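Local coordinates for Afp1 (Serratia entomophila, PDB 6RBN), which probably builds, by helical stacking of many copies, the inner tube of the anti-feeding prophage, a contractile injection system whose sheath surrounds it, at residues V28-A33 and I64-G69; N75-W80 and Q135-M140; F19-G24 and K92-S97; K68-G73 and E131-Q136; W110-A115 and L139-V144. One frame throughout, in Å; residues are numbered along the deposited sequence.

Contact 1. Residues V28-A33 and I64-G69; sequences VPFTSA and ITLSKG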
# COMPACT_ATOMS: atom_id res chain seq x y z
N VAL A 28 -21.61 23.79 -40.00
CA VAL A 28 -22.31 22.82 -39.17
C VAL A 28 -21.28 22.17 -38.25
O VAL A 28 -20.21 21.76 -38.73
CB VAL A 28 -23.05 21.77 -40.02
CG1 VAL A 28 -23.72 20.74 -39.15
CG2 VAL A 28 -24.06 22.45 -40.93
N PRO A 29 -21.52 22.10 -36.94
CA PRO A 29 -20.54 21.49 -36.04
C PRO A 29 -20.56 19.97 -36.14
O PRO A 29 -21.60 19.34 -36.00
CB PRO A 29 -21.00 21.95 -34.66
CG PRO A 29 -21.87 23.13 -34.91
CD PRO A 29 -22.56 22.83 -36.20
N PHE A 30 -19.39 19.39 -36.38
CA PHE A 30 -19.24 17.94 -36.47
C PHE A 30 -18.21 17.46 -35.46
O PHE A 30 -17.36 18.21 -34.98
CB PHE A 30 -18.83 17.51 -37.88
CG PHE A 30 -19.93 17.61 -38.88
CD1 PHE A 30 -20.87 16.61 -38.99
CD2 PHE A 30 -20.03 18.70 -39.72
CE1 PHE A 30 -21.89 16.70 -39.91
CE2 PHE A 30 -21.04 18.79 -40.64
CZ PHE A 30 -21.97 17.79 -40.73
N THR A 31 -18.29 16.17 -35.14
CA THR A 31 -17.38 15.52 -34.22
C THR A 31 -16.21 14.87 -34.96
O THR A 31 -15.05 15.02 -34.56
CB THR A 31 -18.12 14.46 -33.41
OG1 THR A 31 -19.22 15.08 -32.75
CG2 THR A 31 -17.21 13.86 -32.36
N SER A 32 -16.50 14.15 -36.03
CA SER A 32 -15.49 13.45 -36.80
C SER A 32 -15.62 13.82 -38.27
O SER A 32 -16.66 14.29 -38.73
CB SER A 32 -15.61 11.93 -36.64
OG SER A 32 -15.39 11.54 -35.30
N ALA A 33 -14.53 13.60 -39.00
CA ALA A 33 -14.48 13.83 -40.44
C ALA A 33 -13.36 12.98 -41.00
O ALA A 33 -12.19 13.24 -40.71
CB ALA A 33 -14.26 15.30 -40.75
N ILE A 64 -16.69 10.16 -48.05
CA ILE A 64 -16.40 11.04 -46.92
C ILE A 64 -17.42 10.78 -45.82
O ILE A 64 -18.62 10.73 -46.08
CB ILE A 64 -16.42 12.50 -47.38
CG1 ILE A 64 -15.33 12.71 -48.42
CG2 ILE A 64 -16.24 13.45 -46.22
CD1 ILE A 64 -15.45 13.96 -49.17
N THR A 65 -16.93 10.60 -44.60
CA THR A 65 -17.76 10.30 -43.44
C THR A 65 -17.75 11.49 -42.49
O THR A 65 -16.68 11.88 -42.01
CB THR A 65 -17.26 9.05 -42.73
OG1 THR A 65 -17.44 7.91 -43.59
CG2 THR A 65 -18.00 8.84 -41.43
N LEU A 66 -18.92 12.05 -42.23
CA LEU A 66 -19.11 13.09 -41.23
C LEU A 66 -20.03 12.56 -40.15
O LEU A 66 -20.98 11.83 -40.45
CB LEU A 66 -19.70 14.36 -41.85
CG LEU A 66 -18.90 15.12 -42.90
CD1 LEU A 66 -19.72 16.25 -43.46
CD2 LEU A 66 -17.63 15.66 -42.30
N SER A 67 -19.77 12.92 -38.90
CA SER A 67 -20.63 12.47 -37.81
C SER A 67 -20.79 13.57 -36.78
O SER A 67 -19.81 14.19 -36.37
CB SER A 67 -20.08 11.21 -37.16
OG SER A 67 -18.88 11.48 -36.47
N LYS A 68 -22.03 13.81 -36.36
CA LYS A 68 -22.34 14.80 -35.34
C LYS A 68 -23.43 14.25 -34.44
O LYS A 68 -23.99 13.18 -34.69
CB LYS A 68 -22.78 16.13 -35.95
CG LYS A 68 -24.10 16.06 -36.67
CD LYS A 68 -24.50 17.43 -37.16
CE LYS A 68 -24.87 18.30 -35.98
NZ LYS A 68 -25.39 19.63 -36.39
N GLY A 69 -23.75 15.00 -33.39
CA GLY A 69 -24.74 14.57 -32.43
C GLY A 69 -26.15 14.97 -32.80
O GLY A 69 -26.37 15.76 -33.71

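Contact 2. Residues N75-W80 and Q135-M140; sequences NAMYEW and QQITLM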
# COMPACT_ATOMS: atom_id res chain seq x y z
N ASN A 75 -33.31 18.63 -37.77
CA ASN A 75 -32.19 17.81 -38.22
C ASN A 75 -31.81 18.24 -39.63
O ASN A 75 -32.42 17.80 -40.59
CB ASN A 75 -32.57 16.33 -38.16
CG ASN A 75 -31.38 15.41 -38.04
OD1 ASN A 75 -31.53 14.23 -37.72
ND2 ASN A 75 -30.18 15.93 -38.27
N ALA A 76 -30.76 19.05 -39.73
CA ALA A 76 -30.38 19.63 -41.02
C ALA A 76 -29.77 18.60 -41.96
O ALA A 76 -29.87 18.76 -43.18
CB ALA A 76 -29.40 20.78 -40.80
N MET A 77 -29.16 17.55 -41.43
CA MET A 77 -28.68 16.46 -42.25
C MET A 77 -29.79 15.53 -42.70
O MET A 77 -29.57 14.72 -43.60
CB MET A 77 -27.62 15.64 -41.50
CG MET A 77 -26.35 16.40 -41.15
SD MET A 77 -25.45 17.04 -42.57
CE MET A 77 -25.82 18.79 -42.45
N TYR A 78 -30.97 15.62 -42.09
CA TYR A 78 -32.09 14.80 -42.52
C TYR A 78 -32.84 15.41 -43.68
O TYR A 78 -33.23 14.70 -44.61
CB TYR A 78 -33.04 14.54 -41.35
CG TYR A 78 -34.28 13.78 -41.75
CD1 TYR A 78 -34.22 12.44 -42.07
CD2 TYR A 78 -35.52 14.41 -41.78
CE1 TYR A 78 -35.35 11.74 -42.43
CE2 TYR A 78 -36.65 13.72 -42.13
CZ TYR A 78 -36.56 12.39 -42.46
OH TYR A 78 -37.69 11.71 -42.81
N GLU A 79 -33.07 16.73 -43.68
CA GLU A 79 -33.80 17.32 -44.80
C GLU A 79 -32.97 17.41 -46.07
O GLU A 79 -33.51 17.75 -47.12
CB GLU A 79 -34.34 18.72 -44.48
CG GLU A 79 -35.45 18.75 -43.47
CD GLU A 79 -35.00 19.22 -42.12
OE1 GLU A 79 -33.87 19.76 -42.04
OE2 GLU A 79 -35.75 19.05 -41.14
N TRP A 80 -31.67 17.12 -46.00
CA TRP A 80 -30.83 17.07 -47.19
C TRP A 80 -30.73 15.67 -47.77
O TRP A 80 -30.45 15.53 -48.97
CB TRP A 80 -29.46 17.65 -46.84
CG TRP A 80 -28.47 17.70 -47.95
CD1 TRP A 80 -28.69 18.11 -49.23
CD2 TRP A 80 -27.06 17.46 -47.84
NE1 TRP A 80 -27.52 18.06 -49.95
CE2 TRP A 80 -26.50 17.69 -49.11
CE3 TRP A 80 -26.23 17.06 -46.80
CZ2 TRP A 80 -25.15 17.52 -49.37
CZ3 TRP A 80 -24.89 16.90 -47.05
CH2 TRP A 80 -24.36 17.12 -48.33
N GLN A 135 -25.50 10.79 -35.09
CA GLN A 135 -25.74 10.44 -36.47
C GLN A 135 -24.43 10.43 -37.24
O GLN A 135 -23.49 11.14 -36.90
CB GLN A 135 -26.70 11.43 -37.12
CG GLN A 135 -28.11 11.31 -36.63
CD GLN A 135 -28.99 12.39 -37.18
OE1 GLN A 135 -28.52 13.32 -37.83
NE2 GLN A 135 -30.29 12.29 -36.94
N GLN A 136 -24.38 9.61 -38.29
CA GLN A 136 -23.17 9.42 -39.08
C GLN A 136 -23.56 9.37 -40.55
O GLN A 136 -24.17 8.40 -41.01
CB GLN A 136 -22.45 8.14 -38.63
CG GLN A 136 -21.18 7.78 -39.36
CD GLN A 136 -21.41 6.73 -40.43
OE1 GLN A 136 -22.33 5.93 -40.33
NE2 GLN A 136 -20.56 6.71 -41.44
N ILE A 137 -23.22 10.43 -41.28
CA ILE A 137 -23.60 10.60 -42.68
C ILE A 137 -22.40 10.33 -43.56
O ILE A 137 -21.27 10.70 -43.23
CB ILE A 137 -24.20 12.01 -42.91
CG1 ILE A 137 -24.73 12.19 -44.33
CG2 ILE A 137 -23.24 13.13 -42.54
CD1 ILE A 137 -25.62 13.38 -44.49
N THR A 138 -22.63 9.62 -44.67
CA THR A 138 -21.59 9.40 -45.66
C THR A 138 -21.94 10.16 -46.93
O THR A 138 -23.11 10.27 -47.31
CB THR A 138 -21.40 7.92 -46.00
OG1 THR A 138 -22.61 7.40 -46.56
CG2 THR A 138 -21.04 7.13 -44.77
N LEU A 139 -20.91 10.67 -47.59
CA LEU A 139 -21.07 11.55 -48.73
C LEU A 139 -20.31 10.98 -49.91
O LEU A 139 -19.27 10.35 -49.75
CB LEU A 139 -20.56 12.95 -48.41
CG LEU A 139 -21.22 13.68 -47.24
CD1 LEU A 139 -20.45 14.95 -46.97
CD2 LEU A 139 -22.65 14.00 -47.54
N MET A 140 -20.86 11.20 -51.10
CA MET A 140 -20.20 10.85 -52.35
C MET A 140 -19.77 12.13 -53.05
O MET A 140 -20.60 13.01 -53.29
CB MET A 140 -21.13 10.04 -53.25
CG MET A 140 -20.51 9.61 -54.57
SD MET A 140 -19.21 8.38 -54.43
CE MET A 140 -20.20 6.93 -54.10

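Contact 3. Residues F19-G24 and K92-S97; sequences FIVTLG and KDIMIS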
# COMPACT_ATOMS: atom_id res chain seq x y z
N PHE A 19 -11.30 21.78 -36.00
CA PHE A 19 -11.69 21.83 -37.40
C PHE A 19 -13.08 22.42 -37.52
O PHE A 19 -13.96 22.13 -36.70
CB PHE A 19 -11.60 20.45 -38.07
CG PHE A 19 -12.53 19.42 -37.47
CD1 PHE A 19 -12.14 18.67 -36.38
CD2 PHE A 19 -13.76 19.17 -38.05
CE1 PHE A 19 -12.98 17.72 -35.85
CE2 PHE A 19 -14.60 18.22 -37.52
CZ PHE A 19 -14.21 17.50 -36.42
N ILE A 20 -13.28 23.24 -38.54
CA ILE A 20 -14.61 23.74 -38.87
C ILE A 20 -15.03 23.13 -40.19
O ILE A 20 -14.20 22.84 -41.06
CB ILE A 20 -14.66 25.28 -38.91
CG1 ILE A 20 -13.67 25.84 -39.93
CG2 ILE A 20 -14.38 25.86 -37.54
CD1 ILE A 20 -13.83 27.31 -40.18
N VAL A 21 -16.33 22.89 -40.33
CA VAL A 21 -16.89 22.25 -41.51
C VAL A 21 -17.92 23.20 -42.09
O VAL A 21 -19.01 23.37 -41.53
CB VAL A 21 -17.52 20.89 -41.19
CG1 VAL A 21 -18.16 20.30 -42.43
CG2 VAL A 21 -16.48 19.93 -40.65
N THR A 22 -17.57 23.85 -43.20
CA THR A 22 -18.50 24.69 -43.94
C THR A 22 -19.21 23.81 -44.95
O THR A 22 -18.61 23.37 -45.93
CB THR A 22 -17.78 25.84 -44.62
OG1 THR A 22 -17.11 26.63 -43.63
CG2 THR A 22 -18.77 26.72 -45.35
N LEU A 23 -20.49 23.54 -44.72
CA LEU A 23 -21.26 22.58 -45.49
C LEU A 23 -22.20 23.36 -46.40
O LEU A 23 -23.30 23.74 -46.01
CB LEU A 23 -22.00 21.63 -44.55
CG LEU A 23 -22.69 20.38 -45.09
CD1 LEU A 23 -22.50 19.25 -44.11
CD2 LEU A 23 -24.16 20.62 -45.30
N GLY A 24 -21.75 23.62 -47.62
CA GLY A 24 -22.52 24.40 -48.56
C GLY A 24 -22.32 25.88 -48.34
O GLY A 24 -21.31 26.45 -48.75
N LYS A 92 -23.67 19.83 -52.60
CA LYS A 92 -23.03 20.90 -51.85
C LYS A 92 -21.52 20.71 -51.88
O LYS A 92 -21.02 19.60 -52.11
CB LYS A 92 -23.51 20.93 -50.40
CG LYS A 92 -24.94 21.36 -50.22
CD LYS A 92 -25.32 21.32 -48.76
CE LYS A 92 -26.68 21.95 -48.52
NZ LYS A 92 -27.78 21.18 -49.14
N ASP A 93 -20.80 21.80 -51.65
CA ASP A 93 -19.35 21.77 -51.55
C ASP A 93 -18.92 21.91 -50.09
O ASP A 93 -19.37 22.81 -49.38
CB ASP A 93 -18.72 22.87 -52.41
CG ASP A 93 -19.40 24.21 -52.25
OD1 ASP A 93 -20.45 24.27 -51.58
OD2 ASP A 93 -18.89 25.20 -52.80
N ILE A 94 -18.05 21.00 -49.65
CA ILE A 94 -17.66 20.89 -48.25
C ILE A 94 -16.26 21.46 -48.09
O ILE A 94 -15.38 21.20 -48.91
CB ILE A 94 -17.71 19.42 -47.78
CG1 ILE A 94 -19.01 18.75 -48.20
CG2 ILE A 94 -17.56 19.33 -46.27
CD1 ILE A 94 -20.24 19.38 -47.65
N MET A 95 -16.05 22.23 -47.03
CA MET A 95 -14.72 22.70 -46.67
C MET A 95 -14.44 22.30 -45.23
O MET A 95 -15.20 22.66 -44.33
CB MET A 95 -14.59 24.21 -46.80
CG MET A 95 -13.17 24.70 -46.62
SD MET A 95 -13.10 26.48 -46.52
CE MET A 95 -13.69 26.89 -48.14
N ILE A 96 -13.35 21.57 -45.01
CA ILE A 96 -12.93 21.18 -43.67
C ILE A 96 -11.58 21.83 -43.42
O ILE A 96 -10.58 21.48 -44.06
CB ILE A 96 -12.85 19.66 -43.51
CG1 ILE A 96 -14.23 19.04 -43.72
CG2 ILE A 96 -12.33 19.30 -42.14
CD1 ILE A 96 -14.22 17.55 -43.79
N SER A 97 -11.54 22.78 -42.49
CA SER A 97 -10.39 23.64 -42.27
C SER A 97 -9.78 23.37 -40.91
O SER A 97 -10.47 23.51 -39.89
CB SER A 97 -10.81 25.11 -42.35
OG SER A 97 -11.40 25.43 -43.59

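Contact 4. Residues K68-G73 and E131-Q136; sequences KGVFPG and EIAVQQ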
# COMPACT_ATOMS: atom_id res chain seq x y z
N LYS A 68 -22.03 13.81 -36.36
CA LYS A 68 -22.34 14.80 -35.34
C LYS A 68 -23.43 14.25 -34.44
O LYS A 68 -23.99 13.18 -34.69
CB LYS A 68 -22.78 16.13 -35.95
CG LYS A 68 -24.10 16.06 -36.67
CD LYS A 68 -24.50 17.43 -37.16
CE LYS A 68 -24.87 18.30 -35.98
NZ LYS A 68 -25.39 19.63 -36.39
N GLY A 69 -23.75 15.00 -33.39
CA GLY A 69 -24.74 14.57 -32.43
C GLY A 69 -26.15 14.97 -32.80
O GLY A 69 -26.37 15.76 -33.71
N VAL A 70 -27.11 14.41 -32.08
CA VAL A 70 -28.52 14.71 -32.29
C VAL A 70 -28.94 15.78 -31.29
O VAL A 70 -28.76 15.62 -30.08
CB VAL A 70 -29.38 13.45 -32.14
CG1 VAL A 70 -30.85 13.79 -32.24
CG2 VAL A 70 -29.01 12.43 -33.18
N PHE A 71 -29.49 16.87 -31.80
CA PHE A 71 -29.85 18.06 -31.05
C PHE A 71 -31.36 18.25 -31.05
O PHE A 71 -32.06 17.73 -31.94
CB PHE A 71 -29.14 19.27 -31.68
CG PHE A 71 -27.68 19.31 -31.40
CD1 PHE A 71 -27.19 19.92 -30.27
CD2 PHE A 71 -26.78 18.69 -32.26
CE1 PHE A 71 -25.84 19.95 -30.00
CE2 PHE A 71 -25.43 18.70 -31.99
CZ PHE A 71 -24.96 19.33 -30.87
N PRO A 72 -31.92 18.96 -30.07
CA PRO A 72 -33.39 19.08 -29.97
C PRO A 72 -34.05 19.92 -31.05
O PRO A 72 -35.28 19.96 -31.10
CB PRO A 72 -33.60 19.72 -28.59
CG PRO A 72 -32.38 19.41 -27.84
CD PRO A 72 -31.28 19.45 -28.83
N GLY A 73 -33.30 20.60 -31.92
CA GLY A 73 -33.93 21.43 -32.93
C GLY A 73 -34.40 20.65 -34.13
O GLY A 73 -35.04 19.60 -33.99
N GLU A 131 -24.00 7.50 -23.57
CA GLU A 131 -23.45 8.06 -24.80
C GLU A 131 -24.41 9.09 -25.38
O GLU A 131 -25.57 9.17 -24.98
CB GLU A 131 -23.18 6.99 -25.86
CG GLU A 131 -21.99 6.07 -25.60
CD GLU A 131 -21.80 5.04 -26.69
OE1 GLU A 131 -22.66 4.95 -27.59
OE2 GLU A 131 -20.79 4.31 -26.64
N ILE A 132 -23.90 9.86 -26.32
CA ILE A 132 -24.70 10.81 -27.09
C ILE A 132 -25.23 10.13 -28.34
O ILE A 132 -24.55 9.32 -28.97
CB ILE A 132 -23.85 12.07 -27.41
CG1 ILE A 132 -23.70 12.91 -26.16
CG2 ILE A 132 -24.44 12.94 -28.52
CD1 ILE A 132 -25.02 13.36 -25.62
N ALA A 133 -26.49 10.43 -28.67
CA ALA A 133 -27.07 10.06 -29.96
C ALA A 133 -26.28 10.74 -31.06
O ALA A 133 -26.34 11.96 -31.22
CB ALA A 133 -28.54 10.47 -30.00
N VAL A 134 -25.53 9.95 -31.83
CA VAL A 134 -24.63 10.45 -32.86
C VAL A 134 -25.07 9.90 -34.20
O VAL A 134 -25.01 8.69 -34.43
CB VAL A 134 -23.16 10.08 -32.58
CG1 VAL A 134 -22.29 10.46 -33.75
CG2 VAL A 134 -22.67 10.78 -31.33
N GLN A 135 -25.50 10.79 -35.09
CA GLN A 135 -25.74 10.44 -36.47
C GLN A 135 -24.43 10.43 -37.24
O GLN A 135 -23.49 11.14 -36.90
CB GLN A 135 -26.70 11.43 -37.12
CG GLN A 135 -28.11 11.31 -36.63
CD GLN A 135 -28.99 12.39 -37.18
OE1 GLN A 135 -28.52 13.32 -37.83
NE2 GLN A 135 -30.29 12.29 -36.94
N GLN A 136 -24.38 9.61 -38.29
CA GLN A 136 -23.17 9.42 -39.08
C GLN A 136 -23.56 9.37 -40.55
O GLN A 136 -24.17 8.40 -41.01
CB GLN A 136 -22.45 8.14 -38.63
CG GLN A 136 -21.18 7.78 -39.36
CD GLN A 136 -21.41 6.73 -40.43
OE1 GLN A 136 -22.33 5.93 -40.33
NE2 GLN A 136 -20.56 6.71 -41.44

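Contact 5. Residues W110-A115 and L139-V144; sequences WNVSNA and LMADRV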
# COMPACT_ATOMS: atom_id res chain seq x y z
N TRP A 110 -9.26 21.51 -46.48
CA TRP A 110 -9.56 20.49 -47.48
C TRP A 110 -10.87 20.85 -48.16
O TRP A 110 -11.89 21.01 -47.49
CB TRP A 110 -9.67 19.11 -46.82
CG TRP A 110 -8.37 18.46 -46.49
CD1 TRP A 110 -7.74 17.50 -47.21
CD2 TRP A 110 -7.52 18.76 -45.38
NE1 TRP A 110 -6.56 17.16 -46.61
CE2 TRP A 110 -6.40 17.92 -45.48
CE3 TRP A 110 -7.60 19.64 -44.31
CZ2 TRP A 110 -5.37 17.94 -44.56
CZ3 TRP A 110 -6.58 19.66 -43.39
CH2 TRP A 110 -5.48 18.82 -43.52
N ASN A 111 -10.84 20.97 -49.48
CA ASN A 111 -12.01 21.33 -50.25
C ASN A 111 -12.61 20.10 -50.92
O ASN A 111 -11.89 19.23 -51.41
CB ASN A 111 -11.66 22.37 -51.31
CG ASN A 111 -11.18 23.66 -50.71
OD1 ASN A 111 -10.04 24.06 -50.90
ND2 ASN A 111 -12.05 24.32 -49.96
N VAL A 112 -13.94 20.04 -50.93
CA VAL A 112 -14.69 18.94 -51.51
C VAL A 112 -15.69 19.54 -52.49
O VAL A 112 -16.40 20.49 -52.15
CB VAL A 112 -15.41 18.13 -50.41
CG1 VAL A 112 -16.31 17.10 -51.01
CG2 VAL A 112 -14.41 17.48 -49.49
N SER A 113 -15.74 19.00 -53.71
CA SER A 113 -16.35 19.74 -54.81
C SER A 113 -17.87 19.58 -54.87
O SER A 113 -18.61 20.56 -54.73
CB SER A 113 -15.72 19.32 -56.13
OG SER A 113 -16.32 19.99 -57.22
N ASN A 114 -18.36 18.36 -55.09
CA ASN A 114 -19.80 18.13 -55.24
C ASN A 114 -20.19 16.93 -54.38
O ASN A 114 -20.17 15.79 -54.85
CB ASN A 114 -20.20 17.91 -56.69
CG ASN A 114 -20.16 19.18 -57.50
OD1 ASN A 114 -20.58 20.24 -57.04
ND2 ASN A 114 -19.67 19.08 -58.73
N ALA A 115 -20.55 17.20 -53.13
CA ALA A 115 -20.91 16.15 -52.20
C ALA A 115 -22.42 16.04 -52.08
O ALA A 115 -23.13 17.04 -52.08
CB ALA A 115 -20.29 16.41 -50.83
N LEU A 139 -20.91 10.67 -47.59
CA LEU A 139 -21.07 11.55 -48.73
C LEU A 139 -20.31 10.98 -49.91
O LEU A 139 -19.27 10.35 -49.75
CB LEU A 139 -20.56 12.95 -48.41
CG LEU A 139 -21.22 13.68 -47.24
CD1 LEU A 139 -20.45 14.95 -46.97
CD2 LEU A 139 -22.65 14.00 -47.54
N MET A 140 -20.86 11.20 -51.10
CA MET A 140 -20.20 10.85 -52.35
C MET A 140 -19.77 12.13 -53.05
O MET A 140 -20.60 13.01 -53.29
CB MET A 140 -21.13 10.04 -53.25
CG MET A 140 -20.51 9.61 -54.57
SD MET A 140 -19.21 8.38 -54.43
CE MET A 140 -20.20 6.93 -54.10
N ALA A 141 -18.49 12.23 -53.37
CA ALA A 141 -17.97 13.42 -54.02
C ALA A 141 -17.22 13.06 -55.28
O ALA A 141 -17.27 11.91 -55.72
CB ALA A 141 -17.06 14.19 -53.07
N ASP A 142 -16.53 14.02 -55.88
CA ASP A 142 -15.82 13.76 -57.12
C ASP A 142 -14.34 14.13 -57.07
O ASP A 142 -13.53 13.51 -57.76
CB ASP A 142 -16.52 14.46 -58.28
CG ASP A 142 -16.82 15.89 -57.97
OD1 ASP A 142 -16.58 16.29 -56.82
OD2 ASP A 142 -17.30 16.61 -58.87
N ARG A 143 -13.98 15.13 -56.28
CA ARG A 143 -12.57 15.42 -56.06
C ARG A 143 -12.37 16.04 -54.69
O ARG A 143 -13.30 16.58 -54.09
CB ARG A 143 -11.99 16.35 -57.14
CG ARG A 143 -12.50 17.76 -57.07
CD ARG A 143 -11.93 18.61 -58.18
NE ARG A 143 -12.39 19.99 -58.06
CZ ARG A 143 -13.51 20.45 -58.60
NH1 ARG A 143 -13.85 21.72 -58.45
NH2 ARG A 143 -14.29 19.64 -59.31
N VAL A 144 -11.14 15.92 -54.20
CA VAL A 144 -10.70 16.52 -52.94
C VAL A 144 -9.42 17.29 -53.21
O VAL A 144 -8.44 16.70 -53.68
CB VAL A 144 -10.46 15.46 -51.84
CG1 VAL A 144 -9.82 16.09 -50.63
CG2 VAL A 144 -11.76 14.80 -51.44

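Contact 1. Residues V28-A33 and I64-G69
This is an antiparallel strand pairing in the main sheet of the subunit, where the short strand starting at Ser32 lies along strand 64-69, with the loop before it folded over the same strand. Ser32 and Ser67 make a hydrogen-bonded pair on one face; Ala33 and Leu66, the non-hydrogen-bonded pair beside it, point to the other. The best bond runs from Thr31 N to Ser67 O, 2.8 Å long and nearly along the C=O axis. Ser32 N adds a weak bond to that oxygen, and Ser67 N returns a weak one to Ser32 O. Two successive amides thus converge on one carbonyl, the bonding pattern of a classic beta bulge.

Phe30 has its CG anti to the carbonyl carbon (chi1 -73°), which sets its ring against Leu66. Leu66 CB sits over the ring face, 4.1 Å from the centroid of Phe30, as a CH-pi contact. Farther along, the CD2 branch of Leu66 meets Ala33 CB at 3.7 Å. Lys68 CB lies 3.6 Å from Phe30 CD1; beyond it CG takes the crowded position (chi1 67°), and a bend at chi3 (-70°) carries the chain past Pro29 O, until NZ lies 3.4 Å from Val28 CG1. On the serine side, Ser32 CB meets Ser67 OG at 3.3 Å.

Ser32 and Ala33 also pair with a strand of a second subunit. A strand at the edge of its own subunit's sheet, bulged where it begins and continued by a neighbour, fits the gp19-like tail-tube fold, whose subunits probably join their sheets around the tube.

Contact 2. Residues N75-W80 and Q135-M140
Asn75 OD1 is the best-held polar atom among those meeting across the two segments, and one bond grips it: Gln135 NE2, straight and on a lone pair. Its modelled length of 2.4 Å between NE2 and OD1 should not be pressed at this resolution. A second bond closes the pair, Asn75 ND2 donating a hydrogen bond to a lone pair of Gln135 OE1 at 3.1 Å. The side chains reach each other tip to tip, with amide planes only 18° apart, so the two bonds form one nearly flat ring. Gln135 gets there because its chain is extended beyond CG, while Asn75 CG stands anti to the backbone N (chi1 -156°).

Beyond the amides the contact is apolar. Trp80 presents the far corner of its six-membered ring, CH2, to Leu139 CD2 at 3.6 Å, the two side chains crossing at about a right angle. Met77, bent twice, brings SD to 4.1 Å from Ile137 CD1. Trp80 NE1 hydrogen-bonds to Glu90 O, outside this contact.

The paired amides each give and take one hydrogen bond next to a fourth subunit, and the remaining side chains meet through apolar groups, the Met77 thioether among them: a largely buried seam with no charged pair between the two segments, joining the turn and short helix of 75-80 to the sheet.

Contact 3. Residues F19-G24 and K92-S97
Strands 19-23 and 92-97 are antiparallel neighbours in the curled sheet of the gp19-like tail-tube fold, their short axes 4.7 Å apart and 169° from parallel.

Backbone bonds come first. Ile20 and Ser97 exchange a reciprocal pair, and so do Thr22 and Met95; all four donors lie in the plane of the carbonyl they meet. In the second pair Thr22 N reaches Met95 O at 2.9 Å. A fifth bond, from Gly24 N to Asp93 O at 3.1 Å, ends the series, with the donor above the carbonyl plane. Gly24, where the chain leaves the strand, has positive phi; with these backbone angles a CB would be jammed against the preceding carbonyl O, which suits glycine.

Apolar packing fills the face carrying Val21, Leu23, Ile94 and Ile96, side chains that lie side by side. The two branches of Val21 divide the work: CG1 meets Ile94 CG2 at 4.0 Å, and CG2 meets Ile96 CG1 at 3.9 Å. Phe30 packs on Val21 and Leu23 from the same chain.

The other face bears Ile20, Thr22, Met95 and Ser97, where Thr22 and Met95 also pack on the Afp2 chain.

Near the end of the pairing, Ile94 folds back at chi2 (-61°), which places its CD1 3.7 Å from Leu23 CG.

Contact 4. Residues K68-G73 and E131-Q136
The end of strand 63-69 pairs antiparallel with the start of strand 134-140, Lys68 and Gln135 forming a hydrogen-bonded pair and Gly69 and Val134 the non-hydrogen-bonded pair after it. Lys68 N donates to Gln135 O at 3.1 Å, in the carbonyl plane, while the return bond from Gln135 N to Lys68 O is strongly bent and weak. Past the glycine, Val70 N donates to Ala133 O at 2.7 Å, nearly along the C=O axis. This last bond carries the pairing beyond the regular strand into the loop residues. At Gly69, which has no side chain, the backbones come close, with its CA 4.1 Å from Val134 CA.

Val70 does most of the side-chain work. Its CG2, anti to the carbonyl carbon and beside the backbone N, lies across the stem of Gln135 at about a right angle and touches Gln135 CG at 3.7 Å. From the same side chain, Val70 CB meets Ala133 CB at 3.8 Å. Val70 thus packs on CG of the Gln135 stem, while the amide goes on to Asn75. Val134 turns CG1 anti to its own backbone N (chi1 172°), which brings that methyl to 3.3 Å from Lys68 O.

Other subunits close over this end of the sheet. Val70 and Ala133 both make backbone hydrogen bonds to a fourth subunit, and Tyr45 of a third subunit packs on Lys68 and Phe71. A sheet end whose last residues bond on to a neighbouring copy is consistent with the intersubunit assembly of a gp19-like tail tube.

Contact 5. Residues W110-A115 and L139-V144
Segment 110-115 forms a corner of the antiparallel sheet in the gp19-like fold: before the turn at Ser113 and Asn114 it pairs with Val144, and after it the chain runs beside Leu139-Ala141. Val112 and Val144 are a non-hydrogen-bonded pair, followed by a weak bond from Ser113 N to Arg143 O.

Asp142 and Arg143 both come up to Ser113 at the corner, one with a carboxylate oxygen, the other with the face of its guanidinium. Asp142 CG, in the crowded position, brings OD1 back over the chain, where Asn114 N reaches it at 3.2 Å. This backbone N-H comes in from above the carboxylate plane, 30° out of it, and Arg143 N adds a weak bond to the same oxygen. OD1 is therefore shared by two backbone amides, which would be expected to favour the charged form.

The apolar side chains meet more simply. Val112 CG1 touches Ala141 CB at 3.6 Å, and Trp110 offers the CD1 edge of its ring to Val144 CG1 at 4.2 Å. Farther round, Ala115 CB faces Leu139 CD1. Trp110 also makes an edge-to-face contact with Phe125 of a second subunit, and Arg143 packs on His292 of the Afp2 chain.

Arg143 also starts from the crowded position (chi1 70°) and runs extended to NE, and the twist at chi4 (-88°) turns its guanidinium flat against Ser113. Ser113 CB sits 3.4 Å above the plane of the Arg143 guanidinium, over its centre.

From the N terminus, contact 3 opens first, at 19-24, and closes at 92-97; contact 1 is nested wholly inside that loop. Contact 4 opens at 68-73, on the strand where contact 1 ends, and contact 2 soon after at 75-80. Both cross contact 3 and close on strand 134-140. Contact 5 opens at 110-115, once contact 3 has closed, crosses contact 4, and ends on the same stretch as contact 2, sharing Leu139 and Met140 with it. Together they tie the sheet in sequence: contacts 1 and 4 flank strand 63-69, contact 2 lays the short helix against the sheet, and contacts 3 and 5 join through strands 92-99 and 109-121.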